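Local coordinates for peptide-binding protein (Photobacterium damsela subsp. piscicida, PDB 6SQX), which probably cleaves bacterial peptidoglycan as a secreted cysteine endopeptidase of the NlpC/P60 (peptidase C40) family, with an SH3 domain in addition to its catalytic domain, at residues A216-D219 and E220-T224. Numbering follows the deposited sequence.
Sequences ANVD and ESFIT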
loop_
_atom_site.group_PDB
_atom_site.type_symbol
_atom_site.label_atom_id
_atom_site.label_comp_id
_atom_site.label_asym_id
_atom_site.label_seq_id
_atom_site.Cartn_x
_atom_site.Cartn_y
_atom_site.Cartn_z
ATOM N N ALA A 216 13.041 -16.185 3.343
ATOM C CA ALA A 216 13.459 -17.564 3.588
ATOM C C ALA A 216 12.419 -18.481 2.966
ATOM O O ALA A 216 11.258 -18.106 2.841
ATOM C CB ALA A 216 13.538 -17.818 5.101
ATOM N N ASN A 217 12.830 -19.681 2.543
ATOM C CA ASN A 217 11.803 -20.599 2.071
ATOM C C ASN A 217 11.153 -21.317 3.245
ATOM O O ASN A 217 11.635 -21.267 4.383
ATOM C CB ASN A 217 12.282 -21.586 0.989
ATOM C CG ASN A 217 13.241 -22.609 1.497
ATOM O OD1 ASN A 217 14.168 -22.304 2.252
ATOM N ND2 ASN A 217 13.053 -23.860 1.045
ATOM N N VAL A 218 9.999 -21.926 2.990
ATOM C CA VAL A 218 9.268 -22.647 4.021
ATOM C C VAL A 218 9.006 -24.053 3.516
ATOM O O VAL A 218 8.876 -24.274 2.305
ATOM C CB VAL A 218 7.954 -21.949 4.450
ATOM C CG1 VAL A 218 8.261 -20.563 5.028
ATOM C CG2 VAL A 218 6.991 -21.808 3.290
ATOM N N ASP A 219 8.942 -25.008 4.439
ATOM C CA ASP A 219 8.620 -26.384 4.075
ATOM C C ASP A 219 7.160 -26.716 4.404
ATOM O O ASP A 219 6.411 -25.898 4.956
ATOM C CB ASP A 219 9.638 -27.396 4.636
ATOM C CG ASP A 219 9.675 -27.449 6.155
ATOM O OD1 ASP A 219 8.786 -26.904 6.823
ATOM O OD2 ASP A 219 10.602 -28.097 6.680
ATOM N N GLU A 220 6.734 -27.913 4.004
ATOM C CA GLU A 220 5.343 -28.297 4.209
ATOM C C GLU A 220 4.973 -28.258 5.686
ATOM O O GLU A 220 3.885 -27.794 6.053
ATOM C CB GLU A 220 5.090 -29.683 3.607
ATOM C CG GLU A 220 3.618 -30.046 3.608
ATOM C CD GLU A 220 3.333 -31.349 2.881
ATOM O OE1 GLU A 220 4.300 -32.058 2.509
ATOM O OE2 GLU A 220 2.137 -31.664 2.680
ATOM N N SER A 221 5.867 -28.742 6.544
ATOM C CA SER A 221 5.580 -28.740 7.975
ATOM C C SER A 221 5.396 -27.321 8.496
ATOM O O SER A 221 4.511 -27.074 9.339
ATOM C CB SER A 221 6.681 -29.473 8.744
ATOM O OG SER A 221 6.665 -30.864 8.442
ATOM N N PHE A 222 6.219 -26.382 8.016
ATOM C CA PHE A 222 6.079 -24.993 8.438
ATOM C C PHE A 222 4.674 -24.477 8.136
ATOM O O PHE A 222 4.039 -23.805 8.972
ATOM C CB PHE A 222 7.160 -24.120 7.766
ATOM C CG PHE A 222 7.119 -22.687 8.204
ATOM C CD1 PHE A 222 6.208 -21.793 7.653
ATOM C CD2 PHE A 222 7.989 -22.239 9.191
ATOM C CE1 PHE A 222 6.182 -20.442 8.080
ATOM C CE2 PHE A 222 7.970 -20.916 9.617
ATOM C CZ PHE A 222 7.072 -20.011 9.058
ATOM N N ILE A 223 4.185 -24.748 6.927
ATOM C CA ILE A 223 2.871 -24.255 6.525
ATOM C C ILE A 223 1.768 -24.952 7.309
ATOM O O ILE A 223 0.826 -24.303 7.776
ATOM C CB ILE A 223 2.700 -24.416 5.008
ATOM C CG1 ILE A 223 3.651 -23.478 4.282
ATOM C CG2 ILE A 223 1.274 -24.137 4.591
ATOM C CD1 ILE A 223 3.632 -23.683 2.741
ATOM N N THR A 224 1.870 -26.275 7.478
ATOM C CA THR A 224 0.898 -27.010 8.286
ATOM C C THR A 224 0.805 -26.433 9.696
ATOM O O THR A 224 -0.296 -26.221 10.230
ATOM C CB THR A 224 1.275 -28.498 8.335
ATOM O OG1 THR A 224 1.206 -29.051 7.013
ATOM C CG2 THR A 224 0.310 -29.287 9.244
HETATM O O HOH W 1 10.010 -30.424 7.935
#
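D219 is the N-cap of helix 220-226, its OD1 accepting from the backbone N of F222, and V218 and I223 on either side of this cap meet as a hydrophobic staple, just beyond the end of edge strand 215-217. E220 is the first helical residue: its CB points away from the preceding residues and the chain beyond CG is extended. An acid probably suits this exposed place, because negative charge is generally favourable at a helix start. S221 follows, also exposed, a small polar residue beside the cap. A water donates to D219 OD2 at 2.7 Å, so the second carboxylate oxygen is also engaged.

At F222 the backbone N-H donates to D219 OD1 at 2.9 Å, meeting the oxygen nearly along its C-O axis. Aspartate suits the N-cap because its short side chain, with CG between the backbone N and carbonyl carbon (chi1 64°), can curl forward to this amide. The phenyl ring, meanwhile, turns inward, CG anti to the backbone N (chi1 -177°), and offers a broad flat face to V218 CG1, which makes a CH-pi contact 3.9 Å from the ring centroid, displaced toward the rim. A277 and L279 of strand 277-281 and I144 of strand 142-145 also touch this ring, joining the helix to strands of two sheets.

I223 N closes the first i to i+4 backbone bond, to D219 O at 3.2 Å. Its branched apolar side chain completes the staple, and W68 touches both partners. Beta-branched valine has a second methyl for this role: V218 CG2 lies 3.9 Å from I223 CG1.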